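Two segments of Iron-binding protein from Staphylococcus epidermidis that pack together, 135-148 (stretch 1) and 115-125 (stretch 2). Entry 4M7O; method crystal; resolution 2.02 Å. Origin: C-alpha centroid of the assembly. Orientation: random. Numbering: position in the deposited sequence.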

# COMPACT_ATOMS: atom_id res chain seq x y z
N GLN A 135 -8.24 -19.45 8.73
CA GLN A 135 -8.42 -18.04 9.03
C GLN A 135 -8.05 -17.16 7.84
O GLN A 135 -8.66 -16.11 7.64
CB GLN A 135 -7.58 -17.65 10.25
CG GLN A 135 -8.02 -18.26 11.59
CD GLN A 135 -7.59 -19.70 11.76
OE1 GLN A 135 -6.83 -20.25 10.95
NE2 GLN A 135 -8.07 -20.34 12.82
N ALA A 136 -7.07 -17.59 7.06
CA ALA A 136 -6.62 -16.79 5.92
C ALA A 136 -7.69 -16.79 4.84
O ALA A 136 -7.91 -15.78 4.18
CB ALA A 136 -5.30 -17.29 5.38
N LYS A 137 -8.35 -17.94 4.68
CA LYS A 137 -9.43 -18.07 3.71
C LYS A 137 -10.58 -17.16 4.10
O LYS A 137 -11.15 -16.47 3.25
CB LYS A 137 -9.92 -19.52 3.61
CG LYS A 137 -11.33 -19.65 3.04
CD LYS A 137 -11.69 -21.10 2.69
CE LYS A 137 -13.20 -21.28 2.54
NZ LYS A 137 -13.82 -20.24 1.68
N GLU A 138 -10.93 -17.18 5.38
CA GLU A 138 -11.98 -16.31 5.88
C GLU A 138 -11.59 -14.85 5.70
O GLU A 138 -12.41 -14.02 5.32
CB GLU A 138 -12.28 -16.64 7.35
CG GLU A 138 -12.82 -18.06 7.54
CD GLU A 138 -13.14 -18.39 8.99
OE1 GLU A 138 -12.85 -17.56 9.88
OE2 GLU A 138 -13.67 -19.50 9.24
N LEU A 139 -10.32 -14.54 5.94
CA LEU A 139 -9.82 -13.18 5.77
C LEU A 139 -9.88 -12.74 4.31
O LEU A 139 -10.21 -11.58 4.02
CB LEU A 139 -8.39 -13.08 6.29
CG LEU A 139 -7.70 -11.75 5.99
CD1 LEU A 139 -8.44 -10.60 6.66
CD2 LEU A 139 -6.26 -11.79 6.44
N VAL A 140 -9.58 -13.65 3.39
CA VAL A 140 -9.62 -13.32 1.97
C VAL A 140 -11.06 -13.08 1.56
O VAL A 140 -11.37 -12.09 0.90
CB VAL A 140 -9.00 -14.42 1.08
CG1 VAL A 140 -9.40 -14.23 -0.38
CG2 VAL A 140 -7.49 -14.42 1.21
N ASP A 141 -11.95 -13.98 1.98
CA ASP A 141 -13.36 -13.90 1.62
C ASP A 141 -14.03 -12.63 2.14
O ASP A 141 -14.81 -12.00 1.43
CB ASP A 141 -14.11 -15.13 2.11
CG ASP A 141 -13.72 -16.39 1.36
OD1 ASP A 141 -13.26 -16.27 0.20
OD2 ASP A 141 -13.88 -17.49 1.93
N GLU A 142 -13.72 -12.24 3.37
CA GLU A 142 -14.34 -11.06 3.96
C GLU A 142 -13.81 -9.80 3.29
O GLU A 142 -14.54 -8.82 3.08
CB GLU A 142 -14.11 -11.01 5.47
CG GLU A 142 -15.00 -10.01 6.18
CD GLU A 142 -14.22 -9.03 7.03
OE1 GLU A 142 -14.85 -8.30 7.82
OE2 GLU A 142 -12.98 -8.98 6.89
N THR A 143 -12.53 -9.83 2.95
CA THR A 143 -11.92 -8.69 2.30
C THR A 143 -12.46 -8.52 0.87
O THR A 143 -12.73 -7.40 0.44
CB THR A 143 -10.40 -8.83 2.28
OG1 THR A 143 -9.92 -8.99 3.62
CG2 THR A 143 -9.77 -7.59 1.67
N LYS A 144 -12.66 -9.63 0.16
CA LYS A 144 -13.29 -9.58 -1.15
C LYS A 144 -14.67 -8.96 -1.04
O LYS A 144 -15.05 -8.13 -1.86
CB LYS A 144 -13.41 -10.99 -1.74
CG LYS A 144 -12.19 -11.47 -2.50
CD LYS A 144 -12.29 -12.95 -2.86
CE LYS A 144 -11.07 -13.41 -3.67
NZ LYS A 144 -11.07 -14.88 -3.92
N HIS A 145 -15.42 -9.35 -0.02
CA HIS A 145 -16.77 -8.84 0.18
C HIS A 145 -16.76 -7.31 0.30
O HIS A 145 -17.55 -6.63 -0.33
CB HIS A 145 -17.41 -9.45 1.42
CG HIS A 145 -18.76 -8.88 1.74
ND1 HIS A 145 -19.89 -9.17 0.99
CD2 HIS A 145 -19.17 -8.03 2.71
CE1 HIS A 145 -20.93 -8.53 1.49
NE2 HIS A 145 -20.52 -7.83 2.54
N ASN A 146 -15.86 -6.79 1.11
CA ASN A 146 -15.79 -5.35 1.31
C ASN A 146 -15.33 -4.62 0.06
O ASN A 146 -15.84 -3.53 -0.25
CB ASN A 146 -14.88 -5.01 2.49
CG ASN A 146 -15.39 -5.59 3.78
OD1 ASN A 146 -16.60 -5.70 3.99
ND2 ASN A 146 -14.48 -5.96 4.67
N VAL A 147 -14.37 -5.20 -0.65
CA VAL A 147 -13.87 -4.62 -1.89
C VAL A 147 -14.98 -4.62 -2.93
O VAL A 147 -15.23 -3.59 -3.55
CB VAL A 147 -12.64 -5.38 -2.41
CG1 VAL A 147 -12.27 -4.94 -3.81
CG2 VAL A 147 -11.44 -5.19 -1.46
N ASP A 148 -15.65 -5.75 -3.11
CA ASP A 148 -16.72 -5.87 -4.09
C ASP A 148 -17.85 -4.88 -3.82
O ASP A 148 -18.52 -4.43 -4.75
CB ASP A 148 -17.28 -7.30 -4.12
CG ASP A 148 -16.25 -8.31 -4.58
OD1 ASP A 148 -15.14 -7.90 -5.01
OD2 ASP A 148 -16.54 -9.53 -4.50
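Stretch 2 115-125: SIDETYDTFKS

Stretch 2 (115-125) lies antiparallel on the helix of stretch 1. Ser-115 is extended (phi/psi -158/172°) and occupies the N-cap; with chi1 p (73°), its OG accepts from Glu-118 N at 3.0 Å, satisfying an amide of the first turn. From Ile-116 onward the chain is helical, and its axis crosses that of 135-148 at 161°, with a closest approach of 8.7 Å. The helices are tightest near the C-terminal end of stretch 2, where the CA atoms of Ala-136 and Lys-124 are 5.4 Å apart; the CA atoms of Val-140 and Tyr-120 follow at 5.8 Å, and those of Val-147 and Ile-116 are 8.9 Å apart. At this close end, Ala-136 points its CB toward stretch 2, 3.5 Å from Phe-123 O.

Tyr-120, chi1 m (-63°) and chi2 -24°, points toward stretch 1 and enters as a knob among Val-140, Thr-143, Lys-144 and Val-147. Val-140 CG1 covers one face of its ring, 4.2 Å from Tyr-120 CG, while Thr-143 CG2 meets the edge, 3.6 Å from Tyr-120 CE1. The ring extends far enough to bring Tyr-120 OH within 3.3 Å of Lys-144 CA and 3.6 Å of Val-147 CG2. Lys-144, chi1 m and then t throughout, lays CG 3.4 Å from Tyr-120 CE2 as its chain runs out to solvent.

One turn on, Phe-123 is also m (-67°), with chi2 -2°. Leu-139 (t, p) places CD2 over one face of this ring, 4.0 Å from the centroid and 21° off the normal, a CH-pi contact; Leu-139 CG lies 3.7 Å from Phe-123 CD2. Val-140, chi1 t (164°), serves both aromatics: CG1 lies over the tyrosine, whereas CG2 packs 3.7 Å from Phe-123 CB. Thr-143 is m (-56°), a rotamer that lets OG1 donate to Leu-139 O at 2.6 Å, one turn back in its own helix, while CG2 faces Tyr-120. The hydroxyl is thus satisfied within its own helix, and OG1 also packs 3.7 Å from Phe-123 CE2.

At the wider end, Ile-116 (m, t) extends CD1 to 4.2 Å from Val-147 CG1, the valine being t. Thr-119 and Thr-122 do not touch stretch 1; Thr-119 OG1 (chi1 m) donates to Ser-115 O at 2.9 Å, and Thr-122 OG1 (chi1 p) to Thr-119 O at 2.8 Å. No hydrogen bond joins the modelled atoms of the two helices, so packing carries the contact, which buries 482 Å² in all.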

# COMPACT_ATOMS: atom_id res chain seq x y z
N SER A 115 -1.21 -5.34 -6.54
CA SER A 115 -2.61 -5.42 -6.96
C SER A 115 -3.47 -5.95 -5.82
O SER A 115 -2.95 -6.39 -4.80
CB SER A 115 -2.76 -6.36 -8.15
OG SER A 115 -2.60 -7.69 -7.71
N ILE A 116 -4.78 -5.92 -5.99
CA ILE A 116 -5.67 -6.44 -4.96
C ILE A 116 -5.53 -7.96 -4.87
O ILE A 116 -5.45 -8.51 -3.78
CB ILE A 116 -7.13 -6.04 -5.25
CG1 ILE A 116 -7.29 -4.52 -5.14
CG2 ILE A 116 -8.09 -6.74 -4.32
CD1 ILE A 116 -8.62 -4.00 -5.66
N ASP A 117 -5.49 -8.63 -6.02
CA ASP A 117 -5.35 -10.08 -6.03
C ASP A 117 -4.02 -10.56 -5.41
O ASP A 117 -3.97 -11.63 -4.81
CB ASP A 117 -5.53 -10.64 -7.43
CG ASP A 117 -7.00 -10.80 -7.81
OD1 ASP A 117 -7.60 -11.83 -7.43
OD2 ASP A 117 -7.56 -9.89 -8.47
N GLU A 118 -2.96 -9.77 -5.56
CA GLU A 118 -1.67 -10.14 -5.01
C GLU A 118 -1.71 -9.95 -3.50
O GLU A 118 -1.02 -10.65 -2.76
CB GLU A 118 -0.56 -9.31 -5.64
CG GLU A 118 -0.11 -9.80 -7.02
CD GLU A 118 0.80 -8.82 -7.73
OE1 GLU A 118 0.73 -8.74 -8.97
OE2 GLU A 118 1.59 -8.13 -7.04
N THR A 119 -2.51 -9.00 -3.04
CA THR A 119 -2.70 -8.79 -1.62
C THR A 119 -3.35 -10.04 -1.01
O THR A 119 -2.91 -10.53 0.03
CB THR A 119 -3.57 -7.56 -1.35
OG1 THR A 119 -2.91 -6.40 -1.87
CG2 THR A 119 -3.81 -7.38 0.15
N TYR A 120 -4.39 -10.54 -1.67
CA TYR A 120 -5.05 -11.77 -1.25
C TYR A 120 -4.03 -12.89 -1.23
O TYR A 120 -4.05 -13.72 -0.31
CB TYR A 120 -6.19 -12.14 -2.20
CG TYR A 120 -7.33 -11.14 -2.27
CD1 TYR A 120 -7.59 -10.26 -1.22
CD2 TYR A 120 -8.14 -11.08 -3.39
CE1 TYR A 120 -8.65 -9.34 -1.30
CE2 TYR A 120 -9.19 -10.18 -3.48
CZ TYR A 120 -9.44 -9.31 -2.44
OH TYR A 120 -10.49 -8.43 -2.56
N ASP A 121 -3.15 -12.92 -2.23
CA ASP A 121 -2.07 -13.91 -2.25
C ASP A 121 -1.29 -13.90 -0.95
O ASP A 121 -1.03 -14.96 -0.40
CB ASP A 121 -1.11 -13.68 -3.42
CG ASP A 121 -1.67 -14.15 -4.74
OD1 ASP A 121 -2.72 -14.84 -4.74
OD2 ASP A 121 -1.05 -13.84 -5.78
N THR A 122 -0.90 -12.73 -0.46
CA THR A 122 -0.09 -12.71 0.76
C THR A 122 -0.88 -13.16 1.98
O THR A 122 -0.30 -13.69 2.93
CB THR A 122 0.55 -11.34 1.04
OG1 THR A 122 -0.46 -10.42 1.45
CG2 THR A 122 1.30 -10.81 -0.19
N PHE A 123 -2.20 -12.94 1.96
CA PHE A 123 -3.03 -13.41 3.07
C PHE A 123 -2.86 -14.91 3.16
O PHE A 123 -2.58 -15.44 4.23
CB PHE A 123 -4.51 -13.07 2.86
CG PHE A 123 -4.82 -11.60 2.91
CD1 PHE A 123 -3.83 -10.66 3.15
CD2 PHE A 123 -6.13 -11.16 2.70
CE1 PHE A 123 -4.13 -9.30 3.18
CE2 PHE A 123 -6.43 -9.80 2.74
CZ PHE A 123 -5.43 -8.86 2.98
N LYS A 124 -3.04 -15.59 2.03
CA LYS A 124 -2.91 -17.04 1.97
C LYS A 124 -1.50 -17.53 2.30
O LYS A 124 -1.35 -18.56 2.96
CB LYS A 124 -3.31 -17.56 0.59
CG LYS A 124 -4.80 -17.51 0.30
N SER A 125 -0.49 -16.81 1.84
CA SER A 125 0.90 -17.21 2.09
C SER A 125 1.20 -17.18 3.57
O SER A 125 1.78 -18.13 4.10
CB SER A 125 1.87 -16.27 1.36
OG SER A 125 1.94 -16.60 -0.01